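Local coordinates for triphenylmethane reductase (Citrobacter sp., PDB 2JL1), which probably reduces triphenylmethane dyes with NADPH as reductant, as an NADP-binding oxidoreductase of the NmrA-like family, at residues 109-114 against 137-142; 72-77 against 119-124; 85-90 against 102-107. All blocks are in the same frame, centred on the assembly; numbering follows the deposited sequence.

Contact 1. Residues 109-114 against 137-142; sequences FAEESI and FLRNAL. With NAP (NADP nicotinamide-adenine-dinucleotide phosphate), chain B.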
loop_
_atom_site.group_PDB
_atom_site.type_symbol
_atom_site.label_atom_id
_atom_site.label_comp_id
_atom_site.label_asym_id
_atom_site.label_seq_id
_atom_site.Cartn_x
_atom_site.Cartn_y
_atom_site.Cartn_z
ATOM N N PHE A 109 12.929 -6.107 -4.941
ATOM C CA PHE A 109 12.119 -6.729 -5.981
ATOM C C PHE A 109 10.730 -7.140 -5.499
ATOM O O PHE A 109 10.180 -8.147 -5.963
ATOM C CB PHE A 109 12.883 -7.880 -6.633
ATOM C CG PHE A 109 14.237 -7.465 -7.146
ATOM C CD1 PHE A 109 14.346 -6.576 -8.217
ATOM C CD2 PHE A 109 15.378 -7.914 -6.535
ATOM C CE1 PHE A 109 15.602 -6.173 -8.693
ATOM C CE2 PHE A 109 16.638 -7.527 -7.000
ATOM C CZ PHE A 109 16.745 -6.654 -8.081
ATOM N N ALA A 110 10.154 -6.341 -4.593
ATOM C CA ALA A 110 8.888 -6.718 -3.939
ATOM C C ALA A 110 7.765 -7.021 -4.953
ATOM O O ALA A 110 6.960 -7.953 -4.745
ATOM C CB ALA A 110 8.447 -5.617 -2.957
ATOM N N GLU A 111 7.720 -6.272 -6.049
ATOM C CA GLU A 111 6.656 -6.459 -7.055
ATOM C C GLU A 111 6.646 -7.866 -7.670
ATOM O O GLU A 111 5.607 -8.343 -8.133
ATOM C CB GLU A 111 6.804 -5.451 -8.179
ATOM C CG GLU A 111 6.558 -4.019 -7.765
ATOM C CD GLU A 111 7.832 -3.296 -7.326
ATOM O OE1 GLU A 111 8.894 -3.939 -7.125
ATOM O OE2 GLU A 111 7.755 -2.062 -7.192
ATOM N N GLU A 112 7.805 -8.521 -7.665
ATOM C CA GLU A 112 7.947 -9.860 -8.255
ATOM C C GLU A 112 7.922 -10.965 -7.221
ATOM O O GLU A 112 8.046 -12.160 -7.560
ATOM C CB GLU A 112 9.249 -9.937 -9.059
ATOM C CG GLU A 112 9.140 -9.184 -10.367
ATOM C CD GLU A 112 9.439 -7.706 -10.233
ATOM O OE1 GLU A 112 10.309 -7.329 -9.410
ATOM O OE2 GLU A 112 8.826 -6.915 -10.976
ATOM N N SER A 113 7.776 -10.565 -5.967
ATOM C CA SER A 113 7.883 -11.494 -4.865
ATOM C C SER A 113 6.668 -12.404 -4.736
ATOM O O SER A 113 5.564 -12.030 -5.099
ATOM C CB SER A 113 8.120 -10.736 -3.565
ATOM O OG SER A 113 8.133 -11.639 -2.476
ATOM N N ILE A 114 6.904 -13.610 -4.225
ATOM C CA ILE A 114 5.860 -14.564 -3.970
ATOM C C ILE A 114 5.653 -14.836 -2.475
ATOM O O ILE A 114 4.927 -15.755 -2.118
ATOM C CB ILE A 114 6.106 -15.909 -4.761
ATOM C CG1 ILE A 114 7.251 -16.731 -4.133
ATOM C CG2 ILE A 114 6.336 -15.641 -6.264
ATOM C CD1 ILE A 114 7.478 -18.118 -4.798
ATOM N N PHE A 137 13.764 4.501 -0.521
ATOM C CA PHE A 137 13.314 3.146 -0.248
ATOM C C PHE A 137 14.534 2.239 -0.344
ATOM O O PHE A 137 15.128 2.055 -1.412
ATOM C CB PHE A 137 12.199 2.744 -1.215
ATOM C CG PHE A 137 10.944 3.551 -1.050
ATOM C CD1 PHE A 137 10.125 3.814 -2.142
ATOM C CD2 PHE A 137 10.584 4.063 0.195
ATOM C CE1 PHE A 137 8.947 4.535 -1.994
ATOM C CE2 PHE A 137 9.411 4.828 0.330
ATOM C CZ PHE A 137 8.606 5.059 -0.772
ATOM N N LEU A 138 14.955 1.774 0.817
ATOM C CA LEU A 138 16.100 0.922 0.984
ATOM C C LEU A 138 15.538 -0.486 0.927
ATOM O O LEU A 138 15.107 -1.053 1.945
ATOM C CB LEU A 138 16.745 1.198 2.364
ATOM C CG LEU A 138 17.307 2.612 2.594
ATOM C CD1 LEU A 138 17.568 2.899 4.102
ATOM C CD2 LEU A 138 18.568 2.849 1.767
ATOM N N ARG A 139 15.467 -1.043 -0.275
ATOM C CA ARG A 139 14.777 -2.322 -0.445
ATOM C C ARG A 139 15.747 -3.459 -0.161
ATOM O O ARG A 139 16.528 -3.846 -1.024
ATOM C CB ARG A 139 14.207 -2.435 -1.860
ATOM C CG ARG A 139 13.044 -1.501 -2.145
ATOM C CD ARG A 139 12.466 -1.842 -3.494
ATOM N NE ARG A 139 11.083 -1.390 -3.633
ATOM C CZ ARG A 139 10.279 -1.807 -4.616
ATOM N NH1 ARG A 139 10.740 -2.660 -5.535
ATOM N NH2 ARG A 139 9.021 -1.389 -4.690
ATOM N N ASN A 140 15.719 -3.970 1.067
ATOM C CA ASN A 140 16.744 -4.908 1.520
ATOM C C ASN A 140 16.505 -6.316 0.990
ATOM O O ASN A 140 15.370 -6.741 0.866
ATOM C CB ASN A 140 16.823 -4.933 3.050
ATOM C CG ASN A 140 17.426 -3.663 3.629
ATOM O OD1 ASN A 140 18.037 -2.856 2.914
ATOM N ND2 ASN A 140 17.221 -3.459 4.919
ATOM N N ALA A 141 17.601 -7.029 0.706
ATOM C CA ALA A 141 17.573 -8.467 0.500
ATOM C C ALA A 141 17.257 -9.207 1.808
ATOM O O ALA A 141 17.345 -8.641 2.906
ATOM C CB ALA A 141 18.951 -8.936 -0.004
ATOM N N LEU A 142 16.905 -10.487 1.684
ATOM C CA LEU A 142 16.967 -11.380 2.828
ATOM C C LEU A 142 18.348 -11.285 3.490
ATOM O O LEU A 142 19.343 -11.064 2.801
ATOM C CB LEU A 142 16.704 -12.814 2.385
ATOM C CG LEU A 142 15.359 -13.086 1.698
ATOM C CD1 LEU A 142 15.366 -14.548 1.175
ATOM C CD2 LEU A 142 14.192 -12.845 2.702
HETATM P PA NAP B . 14.731 -7.450 15.083
HETATM O O1A NAP B . 13.783 -8.564 15.361
HETATM O O2A NAP B . 16.064 -7.588 15.706
HETATM O O5B NAP B . 14.104 -6.041 15.490
HETATM C C5B NAP B . 12.748 -5.694 15.314
HETATM C C4B NAP B . 12.609 -4.348 16.009
HETATM O O4B NAP B . 11.274 -3.867 15.921
HETATM C C3B NAP B . 12.952 -4.520 17.489
HETATM O O3B NAP B . 13.817 -3.490 17.893
HETATM C C2B NAP B . 11.632 -4.358 18.187
HETATM O O2B NAP B . 11.788 -3.682 19.395
HETATM C C1B NAP B . 10.888 -3.462 17.219
HETATM N N9A NAP B . 9.446 -3.536 17.485
HETATM C C8A NAP B . 8.656 -4.650 17.570
HETATM N N7A NAP B . 7.393 -4.243 17.839
HETATM C C5A NAP B . 7.384 -2.893 17.949
HETATM C C6A NAP B . 6.372 -1.972 18.221
HETATM N N6A NAP B . 5.122 -2.369 18.442
HETATM N N1A NAP B . 6.683 -0.632 18.260
HETATM C C2A NAP B . 7.977 -0.208 18.047
HETATM N N3A NAP B . 8.972 -1.118 17.771
HETATM C C4A NAP B . 8.673 -2.441 17.731
HETATM O O3 NAP B . 14.873 -7.348 13.468
HETATM P PN NAP B . 16.160 -7.052 12.547
HETATM O O1N NAP B . 16.821 -5.861 13.107
HETATM O O2N NAP B . 16.931 -8.315 12.373
HETATM O O5D NAP B . 15.460 -6.594 11.133
HETATM C C5D NAP B . 14.734 -5.374 11.063
HETATM C C4D NAP B . 13.403 -5.476 10.310
HETATM O O4D NAP B . 13.630 -6.050 9.033
HETATM C C3D NAP B . 12.392 -6.390 11.006
HETATM O O3D NAP B . 11.519 -5.732 11.890
HETATM C C2D NAP B . 11.631 -7.048 9.870
HETATM O O2D NAP B . 10.484 -6.338 9.452
HETATM C C1D NAP B . 12.624 -7.004 8.729
HETATM N N1N NAP B . 13.153 -8.363 8.528
HETATM C C2N NAP B . 13.859 -8.585 7.389
HETATM C C3N NAP B . 14.340 -9.833 7.115
HETATM C C7N NAP B . 15.088 -10.088 5.877
HETATM O O7N NAP B . 15.662 -11.385 5.741
HETATM N N7N NAP B . 15.134 -9.105 4.969
HETATM C C4N NAP B . 14.191 -10.869 8.061
HETATM C C5N NAP B . 13.558 -10.607 9.250
HETATM C C6N NAP B . 12.985 -9.348 9.456
HETATM P P2B NAP B . 11.944 -4.465 20.798
HETATM O O1X NAP B . 13.427 -4.543 21.105
HETATM O O2X NAP B . 11.370 -5.871 20.743
HETATM O O3X NAP B . 11.200 -3.619 21.810
#
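R139 meets E111 end-on, with two nitrogens against two oxygens. NH1 donates to OE1 of E111 at 2.8 Å, with an N-H...O angle of 159°. NH2 of R139 donates to OE2 of E111 at 2.9 Å. Both oxygens lie close to the guanidinium plane, so the arginine uses its edge. The carboxylate is turned, its plane 45° from that of the guanidinium. OE1 is therefore met on its syn side near the carboxylate plane, whereas OE2 is approached from above that plane. The two side chains cross at about a right angle. R139 runs extended from CG to NE out of strand 135-140, and E111 bends at its second torsion (chi2 91°) to bring its carboxylate to the arginine's end. The peptide nitrogen of A110 lies 3.8 Å from NH1 of R139, and L122 packs beside both partners.

One residue past the strand, A141 O accepts a hydrogen bond from N7N of the nicotinamide amide of NADP, at 3.1 Å. CA of L142 lies 3.2 Å from O7N of the same amide. The strand end thus receives the carboxamide, as part of the NADP pocket.

R139 also forms a salt bridge through NE with E125 of helix 117-130. These two carboxylates offset its charge and probably fix its rotation, and E111 ties the 3-10 turn at 110-112 to the strand that leads to the cofactor.

Contact 2. Residues 72-77 against 119-124; sequences FISGPH and HVHLAT. With NAP (NADP nicotinamide-adenine-dinucleotide phosphate), chain B.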
loop_
_atom_site.group_PDB
_atom_site.type_symbol
_atom_site.label_atom_id
_atom_site.label_comp_id
_atom_site.label_asym_id
_atom_site.label_seq_id
_atom_site.Cartn_x
_atom_site.Cartn_y
_atom_site.Cartn_z
ATOM N N PHE A 72 12.887 4.643 9.101
ATOM C CA PHE A 72 11.755 3.852 9.502
ATOM C C PHE A 72 12.163 2.396 9.191
ATOM O O PHE A 72 12.224 1.998 8.037
ATOM C CB PHE A 72 10.549 4.330 8.679
ATOM C CG PHE A 72 9.303 3.487 8.820
ATOM C CD1 PHE A 72 9.215 2.472 9.778
ATOM C CD2 PHE A 72 8.208 3.728 7.996
ATOM C CE1 PHE A 72 8.069 1.683 9.889
ATOM C CE2 PHE A 72 7.048 2.958 8.124
ATOM C CZ PHE A 72 7.006 1.914 9.073
ATOM N N ILE A 73 12.514 1.633 10.225
ATOM C CA ILE A 73 12.861 0.221 10.052
ATOM C C ILE A 73 11.574 -0.549 10.264
ATOM O O ILE A 73 10.884 -0.314 11.246
ATOM C CB ILE A 73 13.970 -0.229 11.047
ATOM C CG1 ILE A 73 15.295 0.500 10.737
ATOM C CG2 ILE A 73 14.098 -1.794 11.074
ATOM C CD1 ILE A 73 16.445 0.134 11.678
ATOM N N SER A 74 11.243 -1.476 9.352
ATOM C CA SER A 74 9.953 -2.162 9.404
ATOM C C SER A 74 9.780 -2.971 10.687
ATOM O O SER A 74 10.758 -3.404 11.284
ATOM C CB SER A 74 9.740 -3.054 8.159
ATOM O OG SER A 74 10.882 -3.865 7.895
ATOM N N GLY A 75 8.534 -3.165 11.116
ATOM C CA GLY A 75 8.275 -3.941 12.325
ATOM C C GLY A 75 8.502 -5.433 12.126
ATOM O O GLY A 75 8.629 -5.882 10.993
ATOM N N PRO A 76 8.598 -6.208 13.239
ATOM C CA PRO A 76 8.666 -7.670 13.183
ATOM C C PRO A 76 7.395 -8.177 12.541
ATOM O O PRO A 76 6.351 -7.557 12.683
ATOM C CB PRO A 76 8.706 -8.081 14.654
ATOM C CG PRO A 76 9.275 -6.882 15.368
ATOM C CD PRO A 76 8.668 -5.713 14.627
ATOM N N HIS A 77 7.450 -9.286 11.826
ATOM C CA HIS A 77 6.332 -9.523 10.931
ATOM C C HIS A 77 5.550 -10.806 11.134
ATOM O O HIS A 77 5.421 -11.636 10.216
ATOM C CB HIS A 77 6.766 -9.338 9.476
ATOM C CG HIS A 77 8.006 -10.081 9.114
ATOM N ND1 HIS A 77 8.000 -11.424 8.806
ATOM C CD2 HIS A 77 9.292 -9.666 8.984
ATOM C CE1 HIS A 77 9.229 -11.807 8.497
ATOM N NE2 HIS A 77 10.034 -10.761 8.610
ATOM N N HIS A 119 3.849 -7.684 0.217
ATOM C CA HIS A 119 2.666 -6.840 0.115
ATOM C C HIS A 119 2.665 -5.723 1.156
ATOM O O HIS A 119 2.206 -4.601 0.876
ATOM C CB HIS A 119 1.400 -7.695 0.148
ATOM C CG HIS A 119 1.243 -8.537 -1.077
ATOM N ND1 HIS A 119 0.595 -9.753 -1.082
ATOM C CD2 HIS A 119 1.716 -8.355 -2.327
ATOM C CE1 HIS A 119 0.625 -10.253 -2.304
ATOM N NE2 HIS A 119 1.316 -9.430 -3.073
ATOM N N VAL A 120 3.154 -6.044 2.354
ATOM C CA VAL A 120 3.248 -5.078 3.444
ATOM C C VAL A 120 4.210 -3.965 3.046
ATOM O O VAL A 120 3.944 -2.787 3.288
ATOM C CB VAL A 120 3.816 -5.719 4.733
ATOM C CG1 VAL A 120 4.078 -4.630 5.797
ATOM C CG2 VAL A 120 2.856 -6.775 5.305
ATOM N N HIS A 121 5.353 -4.352 2.476
ATOM C CA HIS A 121 6.375 -3.377 2.109
ATOM C C HIS A 121 5.897 -2.451 1.004
ATOM O O HIS A 121 6.126 -1.231 1.048
ATOM C CB HIS A 121 7.690 -4.088 1.753
ATOM C CG HIS A 121 8.360 -4.692 2.942
ATOM N ND1 HIS A 121 8.706 -3.949 4.058
ATOM C CD2 HIS A 121 8.684 -5.973 3.226
ATOM C CE1 HIS A 121 9.236 -4.752 4.967
ATOM N NE2 HIS A 121 9.246 -5.982 4.480
ATOM N N LEU A 122 5.191 -3.018 0.029
ATOM C CA LEU A 122 4.646 -2.193 -1.083
ATOM C C LEU A 122 3.528 -1.248 -0.587
ATOM O O LEU A 122 3.478 -0.070 -0.984
ATOM C CB LEU A 122 4.158 -3.082 -2.217
ATOM C CG LEU A 122 5.271 -3.721 -3.079
ATOM C CD1 LEU A 122 4.778 -5.033 -3.746
ATOM C CD2 LEU A 122 5.776 -2.730 -4.126
ATOM N N ALA A 123 2.666 -1.747 0.303
ATOM C CA ALA A 123 1.615 -0.916 0.913
ATOM C C ALA A 123 2.250 0.251 1.670
ATOM O O ALA A 123 1.769 1.399 1.599
ATOM C CB ALA A 123 0.711 -1.763 1.849
ATOM N N THR A 124 3.349 -0.034 2.380
ATOM C CA THR A 124 4.046 0.970 3.192
ATOM C C THR A 124 4.745 2.010 2.318
ATOM O O THR A 124 4.677 3.221 2.595
ATOM C CB THR A 124 5.037 0.290 4.177
ATOM O OG1 THR A 124 4.286 -0.624 4.991
ATOM C CG2 THR A 124 5.730 1.348 5.065
HETATM P PA NAP B . 14.731 -7.450 15.083
HETATM O O1A NAP B . 13.783 -8.564 15.361
HETATM O O2A NAP B . 16.064 -7.588 15.706
HETATM O O5B NAP B . 14.104 -6.041 15.490
HETATM C C5B NAP B . 12.748 -5.694 15.314
HETATM C C4B NAP B . 12.609 -4.348 16.009
HETATM O O4B NAP B . 11.274 -3.867 15.921
HETATM C C3B NAP B . 12.952 -4.520 17.489
HETATM O O3B NAP B . 13.817 -3.490 17.893
HETATM C C2B NAP B . 11.632 -4.358 18.187
HETATM O O2B NAP B . 11.788 -3.682 19.395
HETATM C C1B NAP B . 10.888 -3.462 17.219
HETATM N N9A NAP B . 9.446 -3.536 17.485
HETATM C C8A NAP B . 8.656 -4.650 17.570
HETATM N N7A NAP B . 7.393 -4.243 17.839
HETATM C C5A NAP B . 7.384 -2.893 17.949
HETATM C C6A NAP B . 6.372 -1.972 18.221
HETATM N N6A NAP B . 5.122 -2.369 18.442
HETATM N N1A NAP B . 6.683 -0.632 18.260
HETATM C C2A NAP B . 7.977 -0.208 18.047
HETATM N N3A NAP B . 8.972 -1.118 17.771
HETATM C C4A NAP B . 8.673 -2.441 17.731
HETATM O O3 NAP B . 14.873 -7.348 13.468
HETATM P PN NAP B . 16.160 -7.052 12.547
HETATM O O1N NAP B . 16.821 -5.861 13.107
HETATM O O2N NAP B . 16.931 -8.315 12.373
HETATM O O5D NAP B . 15.460 -6.594 11.133
HETATM C C5D NAP B . 14.734 -5.374 11.063
HETATM C C4D NAP B . 13.403 -5.476 10.310
HETATM O O4D NAP B . 13.630 -6.050 9.033
HETATM C C3D NAP B . 12.392 -6.390 11.006
HETATM O O3D NAP B . 11.519 -5.732 11.890
HETATM C C2D NAP B . 11.631 -7.048 9.870
HETATM O O2D NAP B . 10.484 -6.338 9.452
HETATM C C1D NAP B . 12.624 -7.004 8.729
HETATM N N1N NAP B . 13.153 -8.363 8.528
HETATM C C2N NAP B . 13.859 -8.585 7.389
HETATM C C3N NAP B . 14.340 -9.833 7.115
HETATM C C7N NAP B . 15.088 -10.088 5.877
HETATM O O7N NAP B . 15.662 -11.385 5.741
HETATM N N7N NAP B . 15.134 -9.105 4.969
HETATM C C4N NAP B . 14.191 -10.869 8.061
HETATM C C5N NAP B . 13.558 -10.607 9.250
HETATM C C6N NAP B . 12.985 -9.348 9.456
HETATM P P2B NAP B . 11.944 -4.465 20.798
HETATM O O1X NAP B . 13.427 -4.543 21.105
HETATM O O2X NAP B . 11.370 -5.871 20.743
HETATM O O3X NAP B . 11.200 -3.619 21.810
#
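V120 O is held by two donors of T124, the residue that touches F72 across this contact. OG1 of T124 donates to V120 O at 2.8 Å, and T124 N reaches the same oxygen at 3.0 Å, the normal helix bond. The two come from opposite faces of the carbonyl plane. With chi1 at -58°, OG1 folds back over the helix and CG2 stands anti to the backbone N. That methyl meets CE2 of F72 at 3.7 Å, in an oblique approach, the two side chains coming from opposite directions.

The second touch lies between S74 and H121. Both CB and OG of S74 sit at the edge of the H121 ring, near its plane, and the nearest pair is OG of S74 to CE1 of H121 at 3.5 Å. On the neighbouring ring atom, ND1 of H121 is hydrogen-bonded to OH of Y104.

Segment 72-77 leaves the C-terminal end of strand 69-72 in the parallel Rossmann-type sheet. This is where such folds receive their dinucleotide, and here the chain follows the nicotinamide ribose of NADP. S74 O accepts from O3D of the ribose in a bond that is modelled short. S74 OG lies 2.9 Å from O2D of NADP, a probable hydrogen bond, though the hydroxyl has another possible acceptor nearby. The edge of the H77 ring faces the ribose and nicotinamide, with NE2 of H77 3.4 Å from C6N of NADP. I73 adds an apolar touch, its CG2 3.6 Å from C5D of NADP.

On its other flank, helix 117-130 packs on the second subunit, where L122 and A123 touch Y126 of that chain.

Contact 3. Residues 85-90 against 102-107; sequences VQHANV and IAYTGY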
loop_
_atom_site.group_PDB
_atom_site.type_symbol
_atom_site.label_atom_id
_atom_site.label_comp_id
_atom_site.label_asym_id
_atom_site.label_seq_id
_atom_site.Cartn_x
_atom_site.Cartn_y
_atom_site.Cartn_z
ATOM N N VAL A 85 -1.319 -1.698 9.565
ATOM C CA VAL A 85 -1.844 -0.702 10.524
ATOM C C VAL A 85 -0.709 -0.005 11.261
ATOM O O VAL A 85 -0.704 1.213 11.368
ATOM C CB VAL A 85 -2.849 -1.309 11.575
ATOM C CG1 VAL A 85 -3.409 -0.212 12.485
ATOM C CG2 VAL A 85 -4.003 -1.997 10.878
ATOM N N GLN A 86 0.249 -0.776 11.779
ATOM C CA GLN A 86 1.369 -0.183 12.530
ATOM C C GLN A 86 2.169 0.756 11.644
ATOM O O GLN A 86 2.462 1.903 12.018
ATOM C CB GLN A 86 2.279 -1.273 13.094
ATOM C CG GLN A 86 1.642 -2.063 14.246
ATOM C CD GLN A 86 2.531 -3.182 14.732
ATOM O OE1 GLN A 86 3.470 -3.588 14.043
ATOM N NE2 GLN A 86 2.247 -3.691 15.925
ATOM N N HIS A 87 2.502 0.269 10.451
ATOM C CA HIS A 87 3.240 1.068 9.479
ATOM C C HIS A 87 2.449 2.303 9.073
ATOM O O HIS A 87 3.017 3.364 8.925
ATOM C CB HIS A 87 3.603 0.222 8.252
ATOM C CG HIS A 87 4.734 -0.745 8.484
ATOM N ND1 HIS A 87 5.456 -1.298 7.453
ATOM C CD2 HIS A 87 5.269 -1.245 9.628
ATOM C CE1 HIS A 87 6.392 -2.094 7.947
ATOM N NE2 HIS A 87 6.305 -2.070 9.264
ATOM N N ALA A 88 1.138 2.178 8.890
ATOM C CA ALA A 88 0.330 3.348 8.534
ATOM C C ALA A 88 0.361 4.413 9.637
ATOM O O ALA A 88 0.431 5.602 9.336
ATOM C CB ALA A 88 -1.103 2.969 8.193
ATOM N N ASN A 89 0.312 3.978 10.902
ATOM C CA ASN A 89 0.465 4.881 12.051
ATOM C C ASN A 89 1.810 5.594 12.035
ATOM O O ASN A 89 1.878 6.789 12.339
ATOM C CB ASN A 89 0.365 4.134 13.389
ATOM C CG ASN A 89 -1.020 3.614 13.695
ATOM O OD1 ASN A 89 -2.039 4.106 13.190
ATOM N ND2 ASN A 89 -1.064 2.599 14.577
ATOM N N VAL A 90 2.884 4.862 11.708
ATOM C CA VAL A 90 4.225 5.465 11.647
ATOM C C VAL A 90 4.281 6.592 10.612
ATOM O O VAL A 90 4.725 7.709 10.908
ATOM C CB VAL A 90 5.326 4.409 11.354
ATOM C CG1 VAL A 90 6.661 5.080 11.081
ATOM C CG2 VAL A 90 5.461 3.456 12.545
ATOM N N ILE A 102 12.354 10.790 4.786
ATOM C CA ILE A 102 12.087 9.467 5.320
ATOM C C ILE A 102 12.769 8.353 4.498
ATOM O O ILE A 102 12.558 8.251 3.290
ATOM C CB ILE A 102 10.568 9.219 5.465
ATOM C CG1 ILE A 102 10.286 7.861 6.099
ATOM C CG2 ILE A 102 9.860 9.326 4.116
ATOM C CD1 ILE A 102 9.046 7.886 6.993
ATOM N N ALA A 103 13.578 7.530 5.167
ATOM C CA ALA A 103 14.110 6.282 4.581
ATOM C C ALA A 103 13.354 5.109 5.194
ATOM O O ALA A 103 13.140 5.100 6.411
ATOM C CB ALA A 103 15.607 6.129 4.866
ATOM N N TYR A 104 13.006 4.118 4.368
ATOM C CA TYR A 104 12.222 2.968 4.790
ATOM C C TYR A 104 12.893 1.644 4.333
ATOM O O TYR A 104 13.251 1.494 3.164
ATOM C CB TYR A 104 10.783 3.063 4.238
ATOM C CG TYR A 104 9.976 1.796 4.497
ATOM C CD1 TYR A 104 9.676 1.386 5.807
ATOM C CD2 TYR A 104 9.583 0.978 3.447
ATOM C CE1 TYR A 104 8.972 0.205 6.055
ATOM C CE2 TYR A 104 8.878 -0.216 3.686
ATOM C CZ TYR A 104 8.592 -0.588 4.982
ATOM O OH TYR A 104 7.921 -1.751 5.207
ATOM N N THR A 105 13.067 0.705 5.263
ATOM C CA THR A 105 13.631 -0.608 4.961
ATOM C C THR A 105 12.541 -1.516 4.395
ATOM O O THR A 105 11.752 -2.136 5.154
ATOM C CB THR A 105 14.253 -1.291 6.212
ATOM O OG1 THR A 105 13.256 -1.435 7.218
ATOM C CG2 THR A 105 15.431 -0.458 6.750
ATOM N N GLY A 106 12.523 -1.601 3.071
ATOM C CA GLY A 106 11.536 -2.393 2.324
ATOM C C GLY A 106 12.146 -3.727 1.946
ATOM O O GLY A 106 12.962 -4.273 2.681
ATOM N N TYR A 107 11.724 -4.264 0.816
ATOM C CA TYR A 107 12.124 -5.611 0.418
ATOM C C TYR A 107 12.404 -5.545 -1.080
ATOM O O TYR A 107 11.590 -5.015 -1.840
ATOM C CB TYR A 107 11.017 -6.601 0.786
ATOM C CG TYR A 107 11.281 -8.042 0.426
ATOM C CD1 TYR A 107 12.410 -8.712 0.925
ATOM C CD2 TYR A 107 10.395 -8.745 -0.392
ATOM C CE1 TYR A 107 12.671 -10.059 0.600
ATOM C CE2 TYR A 107 10.640 -10.104 -0.726
ATOM C CZ TYR A 107 11.784 -10.748 -0.216
ATOM O OH TYR A 107 12.054 -12.075 -0.532
#
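Two different first torsions bring H87 and Y104 together. In H87, CG is anti to the carbonyl carbon (chi1 -75°), which sends the imidazole from helix 80-96 toward the sheet. In Y104, CG is anti to the backbone N (chi1 172°), which sends the phenol out from strand 101-107 toward the helix. The side chains cross at about a right angle.

The rings meet by their rims. OH of Y104 lies near the plane of the imidazole, 3.2 Å from CE1 of H87 and 3.4 Å from ND1 of H87. CE1 of H87 in turn lies near the plane of the phenol, 3.9 Å from CE1 of Y104. The ring planes stand at 80°, with centroids 5.7 Å apart. The pair is oblique, and contact is confined to the phenol end and one corner of the imidazole.

Outside partners hold both buried polar ends. ND1 of H87 bonds to OG1 of T124, and NE2 of H87 bonds to the peptide N of G75. Since that peptide N can only donate, NE2 probably accepts and ND1 probably carries the proton. The bond to G75 places H87 in the second shell of the NADP site and probably steadies the loop that carries S74 and G75. Gripped at both nitrogens, the imidazole has its rotation fixed. Y104 OH has its partner in ND1 of H121.

F72 touches both rings, edge-to-face with H87 and also meeting Y104. The contact lies inside the beta-alpha-beta unit of strand 69-72, helix 80-96 and strand 101-107. Helix 117-130 covers Y104 through T124 and I128, and helix 80-96 packs through V85, A88 and N89 on the second subunit.

How the contacts relate
All three contacts belong to the parallel Rossmann-type sheet and the helices beside it. Between centres, contacts 2 and 3 are about 5 Å apart, and contact 1 lies about 11 Å from contact 2 and 14 Å from contact 3. Along the chain, both segments of contact 3 fall between those of contact 2. Contact 1 opens after contact 3 has closed, and its segments alternate with those of contact 2. Neighbouring strands 101-107 and 135-140 join contacts 3 and 1, while L122 of helix 117-130 joins contacts 1 and 2. Contacts 1 and 2 bring the ends of strands 135-140 and 69-72, either side of strand 101-107, to NADP. Contacts 2 and 3 also face the second subunit.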